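Local coordinates for minor structural protein 5 (PDB 5E7T) that probably serves as an accessory part of the phage baseplate, with a galactose-binding-like beta-sandwich domain thought to recognise saccharides on the lactococcal host surface, at residues F94-V99 with S172-V177; T103-F108 with L161-F166; S89-F94 with V177-Q182; E121-D126 with Q143-P148. All coordinates share one frame; numbering follows the deposited sequence.

Overall arrangement
All four contacts belong to one beta-sandwich domain and illustrate how such a fold is assembled. Interactions 1 and 3 pair successive lengths of the same two strands, 85-98 and 171-184; they share F94 and V177, and their centres lie about 14 Å apart. Interaction 2 pairs strands of the facing sheet, and its centre is about 12 Å from that of interaction 1. Rings join the two across the interior, with F173 CZ 3.4 Å from F108 CZ. Interaction 4 joins strands that are outermost, within this chain, in each sheet, its centre about 16 Å from that of interaction 3, and C123 packs on Q182. The sulfate belongs to interaction 2 and probably comes from the crystallisation liquor.

Interaction 1. Residues F94-V99 with S172-V177; sequences FTSWNV and SFTIRV
F173 meets two aromatic side chains of F94-V99, one at each ortho carbon of its ring, and this cluster is the closely packed half of the contact. A chi1 of 60° sets F173 CG between the backbone N and the carbonyl carbon; the ring beyond it runs beside W97. The two planes are only 20° apart but slid so far that the rings barely overlap, W97 CZ3 coming 3.5 Å from F173 CD2. F94 approaches obliquely instead, its plane turned 59° and its CE2 3.8 Å from F173 CD1. I175 lays CG1 over one face of the F94 ring in a CH-pi contact, 4.2 Å from the centroid, while CD1 reaches the rim at CZ. A beta bulge at T95 shifts the register by one in this antiparallel pairing, which lies within one sheet of a beta-sandwich; F108 and I105 of strand 104-114 in the other sheet pack on the same aromatic face. At the bulge, T174 O accepts from T95 N at 3.1 Å, and T174 N gives a bond of 2.9 Å to S96 O. The opposite face is polar and more open, carrying S96, N98, S172 and T174 with looser side-chain contacts. Next to them T95 CG2 rests over one face of the R176 guanidinium, offset to its rim and 3.7 Å from NE, which also forms a salt bridge with E55.

Interaction 2. Residues T103-F108 with L161-F166; sequences TTISAF and LNVGFF. With SO4 (sulfate ion), chain H.
T104 and F166 exchange backbone hydrogen bonds in both directions, T104 N to F166 O measuring 2.8 Å, and S106 with G164 repeats the pattern two residues on, although the bond from G164 N is weak. CA-H...O contacts fill in between these bonds, as where I105 CA faces G164 O. Apolar contacts gather on the face carrying I105 and F165. These two run abreast, I105 CD1 reaching the CD1-CE1 bond of the ring obliquely, 3.7 Å from CE1. I105 CG2 crosses to V163 CG2 at 4.0 Å. F108, with CG anti to the backbone N (chi1 -174°), runs alongside V163, its CD1 3.7 Å from V163 CB. N162 O lies at the edge of the F108 ring, in its plane. A sulfate is also bound: A107, where the chain turns a corner, gives its N-H almost straight (175°) to sulfate O3 at 3.0 Å. The two strands form the middle of a four-stranded antiparallel sheet, consistent with a galactose-binding-like sandwich. Strand 63-68 flanks 157-166, with W64 edge-to-face on F166, and L161, V163 and F165 pack against M58 of strand 53-60 in the facing sheet.

Interaction 3. Residues S89-F94 with V177-Q182; sequences SVDVMF and VRNPKQ
R178 grips D91 from the side, NE and NH2 both binding the single oxygen OD2, at 2.7 and 2.8 Å. The arginine chain runs out extended and then bends at chi3 (93°), which turns NE back to the carboxylate. OD2 lies in the guanidinium plane, yet the two flat groups are turned 69° apart, and the two donors reach OD2 differently: NE meets its anti lone pair, whereas NH2 comes from above the carboxylate plane. The arginine has a second partner in W138, by a cation-pi contact. Between the D91-R178 and S89-K181 pairs the register slips by one, a beta bulge in the antiparallel pairing, and the extra residue is N179, where the chain turns a corner. On the other side of the sheet, within the sandwich, V90 holds CG2 anti to the backbone N and reaches V177 CG1 at 3.7 Å and P180 CB at 4.0 Å. V92 runs alongside V177, with their CG2 atoms 4.0 Å apart. Back on the salt-bridge face, S89 OG sits 3.7 Å from K181 CB. K181 stays extended all the way along, its tip leading off to where NZ bonds P190 O and N27 O.

Interaction 4. Residues E121-D126 with Q143-P148; sequences EICTID and QTSTIP
I122 and P148 cross at about a right angle, I122 CG1 coming 4.1 Å from P148 CG, while the pyrrolidine ring also lies against E121 O. The other branch, I122 CG2, meets I147 CD1 at 3.8 Å, where the two isoleucines pass obliquely. This apolar end is continued by C123, whose SG touches CB of S145. From there the contact turns polar. S145 carries OG anti to its carbonyl carbon (chi1 -66°), a position from which it takes a weak hydrogen bond from T124 N at 3.4 Å. The hydroxyl also donates to a water 2.6 Å from OG, and that water passes its own hydrogens to T124 O and Q143 O, each 2.7 Å away. The water thus bridges a carbonyl of each segment and the S145 hydroxyl. At the far end I125 and Q143 pass antiparallel to one another, I125 CG1 lying 3.9 Å from Q143 CB. Q143 is bent at chi2 (75°), and its NE2 turns to T144 O; NE2 also makes a weak hydrogen bond to the backbone of another protein's chain. I122 and C123 together face Q112 as a classic beta bulge in their own sheet. The segments 124-126 and 143-146, whose axes approach to 7.0 Å, lie on strands outermost within this chain in different sheets, so side chains and a water close this margin, an arrangement consistent with the beta-sandwich of the galactose-binding-like clan.

Interaction 1. Residues F94-V99 with S172-V177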
loop_
_atom_site.group_PDB
_atom_site.type_symbol
_atom_site.label_atom_id
_atom_site.label_comp_id
_atom_site.label_asym_id
_atom_site.label_seq_id
_atom_site.Cartn_x
_atom_site.Cartn_y
_atom_site.Cartn_z
ATOM N N PHE B 94 23.382 43.991 -45.169
ATOM C CA PHE B 94 24.129 43.146 -46.072
ATOM C C PHE B 94 25.575 43.461 -45.874
ATOM O O PHE B 94 25.998 44.593 -46.132
ATOM C CB PHE B 94 23.690 43.365 -47.529
ATOM C CG PHE B 94 22.275 42.920 -47.812
ATOM C CD1 PHE B 94 21.189 43.731 -47.478
ATOM C CD2 PHE B 94 22.022 41.692 -48.411
ATOM C CE1 PHE B 94 19.886 43.333 -47.769
ATOM C CE2 PHE B 94 20.717 41.286 -48.672
ATOM C CZ PHE B 94 19.659 42.112 -48.357
ATOM N N THR B 95 26.331 42.467 -45.378
ATOM C CA THR B 95 27.753 42.618 -45.104
ATOM C C THR B 95 28.614 42.199 -46.291
ATOM O O THR B 95 29.793 42.566 -46.362
ATOM C CB THR B 95 28.118 41.908 -43.822
ATOM O OG1 THR B 95 27.988 40.510 -44.003
ATOM C CG2 THR B 95 27.251 42.319 -42.679
ATOM N N SER B 96 28.027 41.436 -47.218
ATOM C CA SER B 96 28.690 40.913 -48.415
ATOM C C SER B 96 27.644 40.676 -49.477
ATOM O O SER B 96 26.589 40.128 -49.167
ATOM C CB SER B 96 29.416 39.606 -48.088
ATOM O OG SER B 96 29.460 38.693 -49.172
ATOM N N TRP B 97 27.920 41.083 -50.718
ATOM C CA TRP B 97 26.995 40.899 -51.838
ATOM C C TRP B 97 27.794 40.505 -53.090
ATOM O O TRP B 97 28.354 41.368 -53.761
ATOM C CB TRP B 97 26.140 42.163 -52.049
ATOM C CG TRP B 97 25.176 42.085 -53.197
ATOM C CD1 TRP B 97 25.407 42.459 -54.484
ATOM C CD2 TRP B 97 23.821 41.612 -53.152
ATOM N NE1 TRP B 97 24.302 42.185 -55.261
ATOM C CE2 TRP B 97 23.312 41.675 -54.465
ATOM C CE3 TRP B 97 22.999 41.110 -52.134
ATOM C CZ2 TRP B 97 22.003 41.316 -54.775
ATOM C CZ3 TRP B 97 21.709 40.739 -52.443
ATOM C CH2 TRP B 97 21.221 40.839 -53.754
ATOM N N ASN B 98 27.882 39.197 -53.368
ATOM C CA ASN B 98 28.634 38.650 -54.505
ATOM C C ASN B 98 27.707 38.044 -55.521
ATOM O O ASN B 98 27.539 36.827 -55.568
ATOM C CB ASN B 98 29.717 37.651 -54.054
ATOM C CG ASN B 98 30.551 38.120 -52.873
ATOM O OD1 ASN B 98 30.390 37.629 -51.742
ATOM N ND2 ASN B 98 31.442 39.092 -53.101
ATOM N N VAL B 99 27.071 38.911 -56.308
ATOM C CA VAL B 99 26.127 38.549 -57.359
ATOM C C VAL B 99 26.660 39.109 -58.699
ATOM O O VAL B 99 26.633 40.324 -58.948
ATOM C CB VAL B 99 24.692 39.014 -57.018
ATOM C CG1 VAL B 99 23.736 38.739 -58.169
ATOM C CG2 VAL B 99 24.189 38.360 -55.738
ATOM N N SER B 172 25.788 34.886 -54.311
ATOM C CA SER B 172 25.746 34.743 -52.847
ATOM C C SER B 172 25.744 36.094 -52.142
ATOM O O SER B 172 26.182 37.093 -52.706
ATOM C CB SER B 172 26.897 33.878 -52.331
ATOM O OG SER B 172 28.131 34.328 -52.862
ATOM N N PHE B 173 25.223 36.121 -50.921
ATOM C CA PHE B 173 25.235 37.300 -50.068
ATOM C C PHE B 173 25.191 36.877 -48.608
ATOM O O PHE B 173 24.856 35.732 -48.313
ATOM C CB PHE B 173 24.120 38.325 -50.411
ATOM C CG PHE B 173 22.697 37.831 -50.318
ATOM C CD1 PHE B 173 22.037 37.788 -49.094
ATOM C CD2 PHE B 173 22.016 37.404 -51.452
ATOM C CE1 PHE B 173 20.732 37.306 -49.009
ATOM C CE2 PHE B 173 20.717 36.907 -51.364
ATOM C CZ PHE B 173 20.086 36.861 -50.146
ATOM N N THR B 174 25.542 37.791 -47.704
ATOM C CA THR B 174 25.474 37.557 -46.270
ATOM C C THR B 174 24.608 38.652 -45.742
ATOM O O THR B 174 24.803 39.812 -46.103
ATOM C CB THR B 174 26.850 37.488 -45.658
ATOM O OG1 THR B 174 27.646 36.575 -46.430
ATOM C CG2 THR B 174 26.798 37.049 -44.236
ATOM N N ILE B 175 23.584 38.273 -44.983
ATOM C CA ILE B 175 22.565 39.167 -44.446
ATOM C C ILE B 175 22.441 39.007 -42.954
ATOM O O ILE B 175 22.534 37.894 -42.433
ATOM C CB ILE B 175 21.202 38.951 -45.177
ATOM C CG1 ILE B 175 20.164 40.047 -44.815
ATOM C CG2 ILE B 175 20.642 37.531 -44.982
ATOM C CD1 ILE B 175 18.793 39.936 -45.506
ATOM N N ARG B 176 22.229 40.124 -42.267
ATOM C CA ARG B 176 22.007 40.162 -40.839
ATOM C C ARG B 176 20.570 40.578 -40.638
ATOM O O ARG B 176 20.108 41.498 -41.311
ATOM C CB ARG B 176 22.977 41.114 -40.173
ATOM C CG ARG B 176 24.360 40.514 -40.122
ATOM C CD ARG B 176 25.345 41.472 -39.538
ATOM N NE ARG B 176 26.647 40.845 -39.357
ATOM C CZ ARG B 176 27.688 41.458 -38.806
ATOM N NH1 ARG B 176 27.575 42.705 -38.367
ATOM N NH2 ARG B 176 28.846 40.827 -38.683
ATOM N N VAL B 177 19.829 39.842 -39.807
ATOM C CA VAL B 177 18.426 40.131 -39.558
ATOM C C VAL B 177 18.275 40.452 -38.079
ATOM O O VAL B 177 18.618 39.628 -37.237
ATOM C CB VAL B 177 17.537 38.967 -40.030
ATOM C CG1 VAL B 177 16.106 39.134 -39.550
ATOM C CG2 VAL B 177 17.586 38.815 -41.547
#

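Interaction 2. Residues T103-F108 with L161-F166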
loop_
_atom_site.group_PDB
_atom_site.type_symbol
_atom_site.label_atom_id
_atom_site.label_comp_id
_atom_site.label_asym_id
_atom_site.label_seq_id
_atom_site.Cartn_x
_atom_site.Cartn_y
_atom_site.Cartn_z
ATOM N N THR B 103 23.906 36.872 -63.223
ATOM C CA THR B 103 23.067 36.404 -62.126
ATOM C C THR B 103 22.010 37.438 -61.688
ATOM O O THR B 103 22.311 38.594 -61.377
ATOM C CB THR B 103 23.935 35.889 -60.985
ATOM O OG1 THR B 103 25.028 35.170 -61.559
ATOM C CG2 THR B 103 23.171 34.970 -60.056
ATOM N N THR B 104 20.770 36.951 -61.645
ATOM C CA THR B 104 19.539 37.646 -61.330
ATOM C C THR B 104 18.937 37.161 -59.998
ATOM O O THR B 104 18.858 35.956 -59.731
ATOM C CB THR B 104 18.608 37.461 -62.526
ATOM O OG1 THR B 104 19.158 38.197 -63.613
ATOM C CG2 THR B 104 17.178 37.895 -62.262
ATOM N N ILE B 105 18.510 38.127 -59.176
ATOM C CA ILE B 105 17.877 37.905 -57.888
ATOM C C ILE B 105 16.363 37.969 -58.094
ATOM O O ILE B 105 15.856 38.982 -58.590
ATOM C CB ILE B 105 18.349 38.990 -56.892
ATOM C CG1 ILE B 105 19.846 38.877 -56.586
ATOM C CG2 ILE B 105 17.499 39.013 -55.626
ATOM C CD1 ILE B 105 20.285 37.707 -55.659
ATOM N N SER B 106 15.647 36.914 -57.704
ATOM C CA SER B 106 14.193 36.895 -57.774
ATOM C C SER B 106 13.604 36.178 -56.559
ATOM O O SER B 106 14.297 35.398 -55.911
ATOM C CB SER B 106 13.709 36.284 -59.080
ATOM O OG SER B 106 13.929 34.885 -59.098
ATOM N N ALA B 107 12.322 36.465 -56.254
ATOM C CA ALA B 107 11.516 35.973 -55.126
ATOM C C ALA B 107 12.307 36.058 -53.834
ATOM O O ALA B 107 12.524 35.065 -53.141
ATOM C CB ALA B 107 11.001 34.568 -55.387
ATOM N N PHE B 108 12.813 37.263 -53.570
ATOM C CA PHE B 108 13.633 37.543 -52.406
ATOM C C PHE B 108 12.728 38.123 -51.358
ATOM O O PHE B 108 12.421 39.323 -51.412
ATOM C CB PHE B 108 14.811 38.497 -52.767
ATOM C CG PHE B 108 15.804 38.729 -51.651
ATOM C CD1 PHE B 108 15.894 37.843 -50.573
ATOM C CD2 PHE B 108 16.660 39.822 -51.678
ATOM C CE1 PHE B 108 16.794 38.071 -49.528
ATOM C CE2 PHE B 108 17.575 40.046 -50.634
ATOM C CZ PHE B 108 17.631 39.175 -49.565
ATOM N N LEU B 161 12.420 32.120 -45.578
ATOM C CA LEU B 161 13.249 33.210 -46.052
ATOM C C LEU B 161 13.773 32.594 -47.347
ATOM O O LEU B 161 14.490 31.581 -47.293
ATOM C CB LEU B 161 14.412 33.539 -45.103
ATOM C CG LEU B 161 15.562 34.351 -45.709
ATOM C CD1 LEU B 161 15.142 35.731 -46.076
ATOM C CD2 LEU B 161 16.717 34.431 -44.763
ATOM N N ASN B 162 13.374 33.165 -48.501
ATOM C CA ASN B 162 13.732 32.660 -49.812
ATOM C C ASN B 162 14.426 33.693 -50.676
ATOM O O ASN B 162 14.176 34.891 -50.536
ATOM C CB ASN B 162 12.455 32.211 -50.491
ATOM C CG ASN B 162 12.615 31.478 -51.792
ATOM O OD1 ASN B 162 12.458 32.064 -52.870
ATOM N ND2 ASN B 162 12.822 30.161 -51.715
ATOM N N VAL B 163 15.279 33.212 -51.596
ATOM C CA VAL B 163 15.979 33.959 -52.645
ATOM C C VAL B 163 16.265 32.992 -53.791
ATOM O O VAL B 163 16.451 31.799 -53.547
ATOM C CB VAL B 163 17.234 34.748 -52.189
ATOM C CG1 VAL B 163 18.381 33.828 -51.836
ATOM C CG2 VAL B 163 17.671 35.760 -53.254
ATOM N N GLY B 164 16.258 33.513 -55.015
ATOM C CA GLY B 164 16.526 32.764 -56.227
ATOM C C GLY B 164 17.654 33.382 -57.006
ATOM O O GLY B 164 17.623 34.574 -57.314
ATOM N N PHE B 165 18.674 32.568 -57.294
ATOM C CA PHE B 165 19.846 32.971 -58.064
ATOM C C PHE B 165 19.776 32.233 -59.394
ATOM O O PHE B 165 19.853 31.001 -59.436
ATOM C CB PHE B 165 21.141 32.616 -57.331
ATOM C CG PHE B 165 21.293 33.128 -55.917
ATOM C CD1 PHE B 165 21.873 34.365 -55.667
ATOM C CD2 PHE B 165 20.956 32.331 -54.835
ATOM C CE1 PHE B 165 22.092 34.802 -54.359
ATOM C CE2 PHE B 165 21.184 32.766 -53.532
ATOM C CZ PHE B 165 21.756 33.996 -53.304
ATOM N N PHE B 166 19.542 32.986 -60.467
ATOM C CA PHE B 166 19.435 32.417 -61.800
ATOM C C PHE B 166 20.349 33.124 -62.772
ATOM O O PHE B 166 20.519 34.346 -62.713
ATOM C CB PHE B 166 17.980 32.362 -62.279
ATOM C CG PHE B 166 17.164 31.398 -61.457
ATOM C CD1 PHE B 166 17.165 30.040 -61.747
ATOM C CD2 PHE B 166 16.446 31.839 -60.347
ATOM C CE1 PHE B 166 16.455 29.138 -60.957
ATOM C CE2 PHE B 166 15.730 30.932 -59.560
ATOM C CZ PHE B 166 15.749 29.584 -59.869
HETATM S S SO4 H . 9.691 38.516 -57.618
HETATM O O1 SO4 H . 8.983 39.523 -58.399
HETATM O O2 SO4 H . 8.896 37.279 -57.565
HETATM O O3 SO4 H . 10.978 38.247 -58.269
HETATM O O4 SO4 H . 9.895 39.026 -56.238
#

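Interaction 3. Residues S89-F94 with V177-Q182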
loop_
_atom_site.group_PDB
_atom_site.type_symbol
_atom_site.label_atom_id
_atom_site.label_comp_id
_atom_site.label_asym_id
_atom_site.label_seq_id
_atom_site.Cartn_x
_atom_site.Cartn_y
_atom_site.Cartn_z
ATOM N N SER B 89 7.746 44.085 -39.987
ATOM C CA SER B 89 8.804 45.106 -39.813
ATOM C C SER B 89 10.101 44.362 -39.470
ATOM O O SER B 89 10.049 43.376 -38.735
ATOM C CB SER B 89 8.451 46.093 -38.697
ATOM O OG SER B 89 7.295 45.721 -37.954
ATOM N N VAL B 90 11.254 44.781 -40.040
ATOM C CA VAL B 90 12.538 44.109 -39.821
ATOM C C VAL B 90 13.689 45.037 -40.184
ATOM O O VAL B 90 13.544 45.855 -41.101
ATOM C CB VAL B 90 12.603 42.751 -40.592
ATOM C CG1 VAL B 90 12.538 42.941 -42.107
ATOM C CG2 VAL B 90 13.818 41.931 -40.192
ATOM N N ASP B 91 14.821 44.918 -39.440
ATOM C CA ASP B 91 16.100 45.589 -39.683
ATOM C C ASP B 91 16.975 44.580 -40.406
ATOM O O ASP B 91 17.075 43.434 -39.990
ATOM C CB ASP B 91 16.779 46.034 -38.386
ATOM C CG ASP B 91 16.105 47.186 -37.678
ATOM O OD1 ASP B 91 15.083 47.698 -38.200
ATOM O OD2 ASP B 91 16.559 47.541 -36.575
ATOM N N VAL B 92 17.573 44.994 -41.508
ATOM C CA VAL B 92 18.343 44.117 -42.368
ATOM C C VAL B 92 19.685 44.753 -42.782
ATOM O O VAL B 92 19.748 45.964 -43.020
ATOM C CB VAL B 92 17.391 43.747 -43.533
ATOM C CG1 VAL B 92 17.943 44.073 -44.908
ATOM C CG2 VAL B 92 16.943 42.307 -43.426
ATOM N N MET B 93 20.759 43.952 -42.821
ATOM C CA MET B 93 22.083 44.456 -43.188
ATOM C C MET B 93 22.828 43.491 -44.061
ATOM O O MET B 93 22.916 42.313 -43.727
ATOM C CB MET B 93 22.907 44.794 -41.950
ATOM C CG MET B 93 24.365 45.003 -42.211
ATOM S SD MET B 93 25.039 45.991 -40.897
ATOM C CE MET B 93 26.633 45.547 -41.048
ATOM N N PHE B 94 23.382 43.991 -45.169
ATOM C CA PHE B 94 24.129 43.146 -46.072
ATOM C C PHE B 94 25.575 43.461 -45.874
ATOM O O PHE B 94 25.998 44.593 -46.132
ATOM C CB PHE B 94 23.690 43.365 -47.529
ATOM C CG PHE B 94 22.275 42.920 -47.812
ATOM C CD1 PHE B 94 21.189 43.731 -47.478
ATOM C CD2 PHE B 94 22.022 41.692 -48.411
ATOM C CE1 PHE B 94 19.886 43.333 -47.769
ATOM C CE2 PHE B 94 20.717 41.286 -48.672
ATOM C CZ PHE B 94 19.659 42.112 -48.357
ATOM N N VAL B 177 19.829 39.842 -39.807
ATOM C CA VAL B 177 18.426 40.131 -39.558
ATOM C C VAL B 177 18.275 40.452 -38.079
ATOM O O VAL B 177 18.618 39.628 -37.237
ATOM C CB VAL B 177 17.537 38.967 -40.030
ATOM C CG1 VAL B 177 16.106 39.134 -39.550
ATOM C CG2 VAL B 177 17.586 38.815 -41.547
ATOM N N ARG B 178 17.824 41.682 -37.772
ATOM C CA ARG B 178 17.640 42.233 -36.428
ATOM C C ARG B 178 16.168 42.633 -36.207
ATOM O O ARG B 178 15.528 43.178 -37.102
ATOM C CB ARG B 178 18.569 43.442 -36.240
ATOM C CG ARG B 178 18.392 44.200 -34.942
ATOM C CD ARG B 178 19.377 45.340 -34.862
ATOM N NE ARG B 178 18.828 46.600 -35.356
ATOM C CZ ARG B 178 19.554 47.696 -35.549
ATOM N NH1 ARG B 178 20.855 47.693 -35.297
ATOM N NH2 ARG B 178 18.985 48.806 -35.999
ATOM N N ASN B 179 15.659 42.351 -35.003
ATOM C CA ASN B 179 14.315 42.628 -34.512
ATOM C C ASN B 179 13.170 42.354 -35.532
ATOM O O ASN B 179 12.344 43.251 -35.788
ATOM C CB ASN B 179 14.230 44.037 -33.971
ATOM C CG ASN B 179 15.253 44.445 -32.943
ATOM O OD1 ASN B 179 15.656 45.614 -32.915
ATOM N ND2 ASN B 179 15.658 43.535 -32.048
ATOM N N PRO B 180 13.063 41.121 -36.099
ATOM C CA PRO B 180 11.924 40.841 -36.989
ATOM C C PRO B 180 10.614 40.919 -36.200
ATOM O O PRO B 180 10.577 40.571 -35.019
ATOM C CB PRO B 180 12.219 39.430 -37.501
ATOM C CG PRO B 180 13.021 38.798 -36.432
ATOM C CD PRO B 180 13.885 39.907 -35.886
ATOM N N LYS B 181 9.562 41.431 -36.827
ATOM C CA LYS B 181 8.274 41.607 -36.178
ATOM C C LYS B 181 7.158 41.404 -37.134
ATOM O O LYS B 181 7.222 41.821 -38.297
ATOM C CB LYS B 181 8.143 43.018 -35.568
ATOM C CG LYS B 181 7.050 43.144 -34.489
ATOM C CD LYS B 181 6.741 44.571 -34.122
ATOM C CE LYS B 181 5.786 44.634 -32.963
ATOM N NZ LYS B 181 5.224 45.998 -32.771
ATOM N N GLN B 182 6.101 40.787 -36.617
ATOM C CA GLN B 182 4.827 40.590 -37.286
ATOM C C GLN B 182 3.798 40.920 -36.220
ATOM O O GLN B 182 3.894 40.433 -35.083
ATOM C CB GLN B 182 4.649 39.158 -37.800
ATOM C CG GLN B 182 3.220 38.938 -38.266
ATOM C CD GLN B 182 2.903 37.542 -38.653
ATOM O OE1 GLN B 182 2.757 37.256 -39.832
ATOM N NE2 GLN B 182 2.706 36.665 -37.673
#

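Interaction 4. Residues E121-D126 with Q143-P148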
loop_
_atom_site.group_PDB
_atom_site.type_symbol
_atom_site.label_atom_id
_atom_site.label_comp_id
_atom_site.label_asym_id
_atom_site.label_seq_id
_atom_site.Cartn_x
_atom_site.Cartn_y
_atom_site.Cartn_z
ATOM N N GLU B 121 0.552 33.794 -51.242
ATOM C CA GLU B 121 1.140 34.408 -50.044
ATOM C C GLU B 121 0.077 34.762 -49.039
ATOM O O GLU B 121 -1.000 35.192 -49.429
ATOM C CB GLU B 121 2.022 35.628 -50.384
ATOM C CG GLU B 121 1.307 36.942 -50.684
ATOM C CD GLU B 121 1.624 37.565 -52.035
ATOM O OE1 GLU B 121 1.871 38.793 -52.060
ATOM O OE2 GLU B 121 1.586 36.847 -53.066
ATOM N N ILE B 122 0.378 34.567 -47.754
ATOM C CA ILE B 122 -0.507 34.879 -46.652
ATOM C C ILE B 122 -0.003 36.184 -46.052
ATOM O O ILE B 122 -0.738 37.159 -45.980
ATOM C CB ILE B 122 -0.557 33.700 -45.615
ATOM C CG1 ILE B 122 -1.246 32.459 -46.223
ATOM C CG2 ILE B 122 -1.224 34.111 -44.277
ATOM C CD1 ILE B 122 -0.872 31.091 -45.579
ATOM N N CYS B 123 1.254 36.205 -45.636
ATOM C CA CYS B 123 1.869 37.364 -44.998
ATOM C C CYS B 123 3.326 37.354 -45.370
ATOM O O CYS B 123 4.046 36.397 -45.077
ATOM C CB CYS B 123 1.673 37.301 -43.490
ATOM S SG CYS B 123 2.077 38.838 -42.652
ATOM N N THR B 124 3.744 38.390 -46.087
ATOM C CA THR B 124 5.083 38.494 -46.654
ATOM C C THR B 124 5.737 39.896 -46.561
ATOM O O THR B 124 5.053 40.895 -46.292
ATOM C CB THR B 124 4.980 38.026 -48.097
ATOM O OG1 THR B 124 6.274 38.025 -48.705
ATOM C CG2 THR B 124 3.992 38.856 -48.908
ATOM N N ILE B 125 7.061 39.952 -46.833
ATOM C CA ILE B 125 7.870 41.162 -46.874
ATOM C C ILE B 125 9.041 40.970 -47.825
ATOM O O ILE B 125 9.868 40.084 -47.623
ATOM C CB ILE B 125 8.282 41.691 -45.474
ATOM C CG1 ILE B 125 8.936 43.087 -45.580
ATOM C CG2 ILE B 125 9.143 40.672 -44.664
ATOM C CD1 ILE B 125 9.039 43.763 -44.331
ATOM N N ASP B 126 9.084 41.792 -48.885
ATOM C CA ASP B 126 10.140 41.772 -49.889
ATOM C C ASP B 126 11.419 42.336 -49.269
ATOM O O ASP B 126 11.373 43.296 -48.495
ATOM C CB ASP B 126 9.748 42.642 -51.092
ATOM C CG ASP B 126 8.930 42.020 -52.216
ATOM O OD1 ASP B 126 8.744 40.770 -52.209
ATOM O OD2 ASP B 126 8.501 42.786 -53.133
ATOM N N GLN B 143 5.936 46.275 -44.311
ATOM C CA GLN B 143 4.918 45.870 -45.292
ATOM C C GLN B 143 3.665 45.343 -44.590
ATOM O O GLN B 143 3.766 44.474 -43.721
ATOM C CB GLN B 143 5.483 44.800 -46.236
ATOM C CG GLN B 143 4.517 44.227 -47.265
ATOM C CD GLN B 143 4.221 45.152 -48.400
ATOM O OE1 GLN B 143 5.079 45.441 -49.248
ATOM N NE2 GLN B 143 2.965 45.556 -48.492
ATOM N N THR B 144 2.483 45.878 -44.970
ATOM C CA THR B 144 1.209 45.406 -44.442
ATOM C C THR B 144 0.675 44.421 -45.456
ATOM O O THR B 144 0.754 44.680 -46.658
ATOM C CB THR B 144 0.244 46.550 -44.143
ATOM O OG1 THR B 144 0.864 47.500 -43.262
ATOM C CG2 THR B 144 -1.039 46.058 -43.518
ATOM N N SER B 145 0.181 43.274 -44.978
ATOM C CA SER B 145 -0.358 42.207 -45.800
ATOM C C SER B 145 -1.821 41.914 -45.452
ATOM O O SER B 145 -2.174 41.938 -44.278
ATOM C CB SER B 145 0.478 40.948 -45.611
ATOM O OG SER B 145 1.792 41.142 -46.105
ATOM N N THR B 146 -2.669 41.643 -46.465
ATOM C CA THR B 146 -4.067 41.260 -46.256
ATOM C C THR B 146 -4.202 39.722 -46.390
ATOM O O THR B 146 -3.813 39.123 -47.413
ATOM C CB THR B 146 -4.999 42.010 -47.196
ATOM O OG1 THR B 146 -4.776 43.404 -47.042
ATOM C CG2 THR B 146 -6.445 41.718 -46.919
ATOM N N ILE B 147 -4.730 39.096 -45.331
ATOM C CA ILE B 147 -4.920 37.652 -45.259
ATOM C C ILE B 147 -5.808 37.175 -46.403
ATOM O O ILE B 147 -6.929 37.676 -46.555
ATOM C CB ILE B 147 -5.405 37.198 -43.854
ATOM C CG1 ILE B 147 -4.438 37.642 -42.744
ATOM C CG2 ILE B 147 -5.658 35.697 -43.806
ATOM C CD1 ILE B 147 -2.987 37.144 -42.884
ATOM N N PRO B 148 -5.294 36.263 -47.261
ATOM C CA PRO B 148 -6.110 35.778 -48.385
ATOM C C PRO B 148 -7.203 34.800 -47.917
ATOM O O PRO B 148 -7.120 34.233 -46.802
ATOM C CB PRO B 148 -5.076 35.103 -49.284
ATOM C CG PRO B 148 -4.057 34.596 -48.333
ATOM C CD PRO B 148 -3.976 35.593 -47.224
HETATM O O HOH W 1 3.510 41.847 -44.233
#